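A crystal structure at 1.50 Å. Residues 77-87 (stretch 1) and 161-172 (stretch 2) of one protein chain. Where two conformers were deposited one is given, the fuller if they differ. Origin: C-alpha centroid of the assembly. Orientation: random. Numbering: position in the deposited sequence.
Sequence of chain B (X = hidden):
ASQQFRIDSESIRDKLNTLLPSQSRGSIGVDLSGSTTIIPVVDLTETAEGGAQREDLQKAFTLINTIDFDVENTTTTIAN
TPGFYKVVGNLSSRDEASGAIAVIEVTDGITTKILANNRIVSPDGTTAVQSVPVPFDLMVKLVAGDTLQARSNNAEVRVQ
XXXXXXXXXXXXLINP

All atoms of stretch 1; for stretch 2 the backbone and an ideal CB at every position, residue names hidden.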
# COMPACT_ATOMS: atom_id res chain seq x y z
N THR B 77 -4.29 -7.89 -28.15
CA THR B 77 -4.74 -6.62 -27.59
C THR B 77 -5.52 -6.77 -26.29
O THR B 77 -6.43 -7.59 -26.18
CB THR B 77 -5.57 -5.85 -28.61
OG1 THR B 77 -4.72 -5.53 -29.72
CG2 THR B 77 -6.11 -4.57 -28.01
N ILE B 78 -5.13 -5.98 -25.29
CA ILE B 78 -5.88 -5.90 -24.04
C ILE B 78 -6.88 -4.76 -24.11
O ILE B 78 -8.05 -4.93 -23.77
CB ILE B 78 -4.91 -5.74 -22.85
CG1 ILE B 78 -4.01 -6.96 -22.78
CG2 ILE B 78 -5.70 -5.50 -21.55
CD1 ILE B 78 -2.85 -6.82 -21.80
N ALA B 79 -6.43 -3.59 -24.57
CA ALA B 79 -7.34 -2.49 -24.82
C ALA B 79 -6.74 -1.61 -25.88
O ALA B 79 -5.52 -1.52 -25.99
CB ALA B 79 -7.60 -1.70 -23.56
N ASN B 80 -7.59 -0.95 -26.67
CA ASN B 80 -7.12 -0.03 -27.69
C ASN B 80 -8.02 1.18 -27.88
O ASN B 80 -8.06 1.78 -28.96
CB ASN B 80 -6.88 -0.75 -29.03
CG ASN B 80 -8.14 -1.39 -29.59
OD1 ASN B 80 -9.24 -1.19 -29.08
ND2 ASN B 80 -7.97 -2.17 -30.66
N THR B 81 -8.75 1.53 -26.83
CA THR B 81 -9.53 2.76 -26.81
C THR B 81 -9.21 3.55 -25.54
O THR B 81 -8.77 2.98 -24.54
CB THR B 81 -11.05 2.49 -26.97
OG1 THR B 81 -11.50 1.61 -25.93
CG2 THR B 81 -11.33 1.86 -28.32
N PRO B 82 -9.40 4.89 -25.58
CA PRO B 82 -8.90 5.73 -24.49
C PRO B 82 -9.53 5.42 -23.14
O PRO B 82 -10.71 5.06 -23.06
CB PRO B 82 -9.27 7.15 -24.93
CG PRO B 82 -9.36 7.06 -26.43
CD PRO B 82 -9.97 5.71 -26.67
N GLY B 83 -8.73 5.55 -22.09
CA GLY B 83 -9.22 5.35 -20.74
C GLY B 83 -8.13 4.91 -19.80
O GLY B 83 -6.96 4.78 -20.19
N PHE B 84 -8.50 4.68 -18.54
CA PHE B 84 -7.57 4.16 -17.54
C PHE B 84 -7.87 2.69 -17.31
O PHE B 84 -9.02 2.30 -17.11
CB PHE B 84 -7.74 4.91 -16.20
CG PHE B 84 -7.30 6.35 -16.24
CD1 PHE B 84 -8.15 7.33 -16.72
CD2 PHE B 84 -6.04 6.72 -15.76
CE1 PHE B 84 -7.74 8.67 -16.76
CE2 PHE B 84 -5.65 8.05 -15.78
CZ PHE B 84 -6.50 9.02 -16.28
N TYR B 85 -6.82 1.87 -17.31
CA TYR B 85 -6.95 0.43 -17.19
C TYR B 85 -6.05 -0.12 -16.11
O TYR B 85 -4.87 0.22 -16.05
CB TYR B 85 -6.60 -0.25 -18.52
CG TYR B 85 -7.51 0.14 -19.66
CD1 TYR B 85 -7.26 1.28 -20.42
CD2 TYR B 85 -8.62 -0.63 -19.99
CE1 TYR B 85 -8.09 1.65 -21.47
CE2 TYR B 85 -9.46 -0.27 -21.04
CZ TYR B 85 -9.18 0.87 -21.77
OH TYR B 85 -9.99 1.25 -22.82
N LYS B 86 -6.60 -0.98 -15.26
CA LYS B 86 -5.79 -1.74 -14.31
C LYS B 86 -5.47 -3.06 -15.00
O LYS B 86 -6.33 -3.69 -15.59
CB LYS B 86 -6.57 -2.00 -13.02
CG LYS B 86 -5.93 -3.05 -12.12
CD LYS B 86 -6.71 -3.20 -10.82
CE LYS B 86 -5.98 -4.12 -9.86
NZ LYS B 86 -6.56 -4.08 -8.49
N VAL B 87 -4.19 -3.46 -14.98
CA VAL B 87 -3.78 -4.72 -15.59
C VAL B 87 -2.81 -5.45 -14.67
O VAL B 87 -1.79 -4.89 -14.25
CB VAL B 87 -3.17 -4.49 -17.01
CG1 VAL B 87 -2.04 -3.48 -16.98
CG2 VAL B 87 -2.71 -5.81 -17.60
N UNK B 161 -3.10 -12.91 -17.30
CA UNK B 161 -3.61 -11.96 -16.33
C UNK B 161 -5.00 -11.48 -16.62
O UNK B 161 -5.74 -12.08 -17.41
CB UNK B 161 -2.67 -10.75 -16.25
N UNK B 162 -5.37 -10.39 -15.95
CA UNK B 162 -6.67 -9.77 -16.11
C UNK B 162 -6.51 -8.27 -16.17
O UNK B 162 -5.56 -7.70 -15.63
CB UNK B 162 -7.61 -10.17 -14.97
N UNK B 163 -7.46 -7.61 -16.82
CA UNK B 163 -7.49 -6.16 -16.84
C UNK B 163 -8.93 -5.69 -16.82
O UNK B 163 -9.85 -6.46 -17.11
CB UNK B 163 -6.75 -5.61 -18.06
N UNK B 164 -9.13 -4.44 -16.46
CA UNK B 164 -10.43 -3.81 -16.65
C UNK B 164 -10.30 -2.31 -16.78
O UNK B 164 -9.31 -1.72 -16.34
CB UNK B 164 -11.37 -4.15 -15.49
N UNK B 165 -11.30 -1.70 -17.39
CA UNK B 165 -11.32 -0.25 -17.51
C UNK B 165 -11.82 0.32 -16.19
O UNK B 165 -12.93 0.00 -15.73
CB UNK B 165 -12.20 0.20 -18.68
N UNK B 166 -11.00 1.18 -15.59
CA UNK B 166 -11.29 1.79 -14.29
C UNK B 166 -11.99 3.14 -14.44
O UNK B 166 -12.85 3.50 -13.63
CB UNK B 166 -10.00 1.96 -13.49
N UNK B 167 -11.63 3.89 -15.48
CA UNK B 167 -12.21 5.21 -15.68
C UNK B 167 -12.15 5.60 -17.15
O UNK B 167 -11.36 5.04 -17.90
CB UNK B 167 -11.49 6.25 -14.82
N UNK B 168 -12.98 6.55 -17.57
CA UNK B 168 -12.82 7.09 -18.91
C UNK B 168 -11.62 8.03 -18.96
O UNK B 168 -10.97 8.28 -17.93
CB UNK B 168 -14.09 7.82 -19.35
N UNK B 169 -11.31 8.53 -20.14
CA UNK B 169 -10.10 9.33 -20.30
C UNK B 169 -10.17 10.66 -19.53
O UNK B 169 -9.14 11.22 -19.14
CB UNK B 169 -9.86 9.60 -21.79
N UNK B 170 -11.39 11.14 -19.28
CA UNK B 170 -11.58 12.34 -18.47
C UNK B 170 -11.48 12.06 -16.97
O UNK B 170 -11.58 12.98 -16.15
CB UNK B 170 -12.94 12.97 -18.79
N UNK B 171 -11.28 10.79 -16.60
CA UNK B 171 -11.17 10.43 -15.20
C UNK B 171 -12.48 10.07 -14.51
O UNK B 171 -12.49 9.84 -13.30
CB UNK B 171 -10.52 11.59 -14.44
N UNK B 172 -13.57 10.04 -15.27
CA UNK B 172 -14.85 9.61 -14.71
C UNK B 172 -14.82 8.12 -14.40
O UNK B 172 -14.52 7.31 -15.28
CB UNK B 172 -16.00 9.93 -15.67

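Residues 83-87 and 161-167 run antiparallel as neighbouring strands, with a bulge between F84 and Y85 that shifts the register by one.

At position 161, phi/psi of 167/-165 is a conformation favoured by glycine, and an ideal CB would lie 5.1 Å from V87 CG2, so nothing in stretch 1 demands a side chain; the residue is G161. Position 162 points away from stretch 1, which sets no limit on size; it is I162.

Position 163 is cramped. Its ideal CB stands 3.2 Å from K86 O, 3.6 Å from I78 CG2 and 3.9 Å from V87 CB, so a small apolar group suits it best. A163 packs its CB against I78 and V87.

Position 164 pairs with K86 through two backbone bonds, K86 N to its O and its N to K86 O, both 3.0 Å. Its CB lies on the sheet face of F84 and K86 with ample room, 5.1 Å from K86 O, so many long side chains would fit. R164 folds back on its own strand, NE and NH2 donating to the O of position 165 (3.1 and 2.9 Å).

Position 165 shares a face with Y85, its CB 3.6 Å from Y85 CE2. A flexible chain with methylenes to cover the ring and a polar end would suit, as would an apolar one. Q165 lays CG over the ring face, 4.0 Å from the Y85 centroid, while NE2 donates to the O of position 167 (3.1 Å). The bare CA of G83 accommodates this amide: an ideal CB there would be 2.4 Å from Q165 NE2.

Position 166 sits in the bulge. Its N donates to F84 O (2.7 Å), its psi of -35 departs from strand values, and its CB points toward stretch 1, 3.8 Å from F84 O; an aliphatic group fits. I166 places CG1 3.8 Å from K86 CB.

At position 167, O accepts from F84 N (3.0 Å), and the CB is 4.0 Å from F84 CD1, favouring a modest apolar residue: A167.

Position 168 points away and begins a type I turn, where a short side chain with an acceptor could take a hydrogen bond from a backbone amide further along. D168 OD1 accepts from the N of position 172 (2.9 Å); its O lies at the F84 ring edge.

Position 169 offers its CB to P82 CB at 4.0 Å, suiting an aliphatic residue. V169 packs there, and a water bridges its N to P82 O.

Position 170 points away, where small or polar residues would serve: S170. Position 171, at 90/4, calls for glycine: G171. Position 172 also points away and would equally take a polar residue; N172 ND2 donates a hydrogen bond to D168 OD2 (3.0 Å).

Stretch 2 161-172: GIARQIADVSGN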
# COMPACT_ATOMS: atom_id res chain seq x y z
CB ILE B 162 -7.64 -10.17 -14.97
CG1 ILE B 162 -7.04 -9.86 -13.60
CG2 ILE B 162 -7.97 -11.66 -15.03
CD1 ILE B 162 -7.96 -10.22 -12.43
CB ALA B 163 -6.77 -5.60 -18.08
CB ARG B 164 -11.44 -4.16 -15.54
CG ARG B 164 -11.07 -3.65 -14.14
CD ARG B 164 -12.35 -3.52 -13.27
NE ARG B 164 -13.04 -2.28 -13.63
CZ ARG B 164 -13.86 -1.61 -12.83
NH1 ARG B 164 -14.17 -2.10 -11.62
NH2 ARG B 164 -14.38 -0.46 -13.24
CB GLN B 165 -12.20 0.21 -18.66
CG GLN B 165 -11.84 1.65 -19.07
CD GLN B 165 -12.70 2.22 -20.17
OE1 GLN B 165 -13.43 1.50 -20.86
NE2 GLN B 165 -12.63 3.53 -20.34
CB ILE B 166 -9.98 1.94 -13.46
CG1 ILE B 166 -9.32 0.58 -13.20
CG2 ILE B 166 -10.24 2.68 -12.14
CD1 ILE B 166 -10.18 -0.39 -12.37
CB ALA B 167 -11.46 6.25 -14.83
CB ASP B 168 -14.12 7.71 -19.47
CG ASP B 168 -14.54 9.00 -18.77
OD1 ASP B 168 -13.73 9.65 -18.10
OD2 ASP B 168 -15.72 9.39 -18.93
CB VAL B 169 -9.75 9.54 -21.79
CG1 VAL B 169 -10.69 10.56 -22.44
CG2 VAL B 169 -8.31 9.95 -21.96
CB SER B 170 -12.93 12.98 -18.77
OG SER B 170 -13.04 13.34 -20.14
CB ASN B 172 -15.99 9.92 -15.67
CG ASN B 172 -16.12 11.41 -15.95
OD1 ASN B 172 -16.15 12.22 -15.03
ND2 ASN B 172 -16.18 11.77 -17.23
O HOH W 1 -12.58 7.27 -22.43
O HOH W 2 -12.30 -0.45 -23.51
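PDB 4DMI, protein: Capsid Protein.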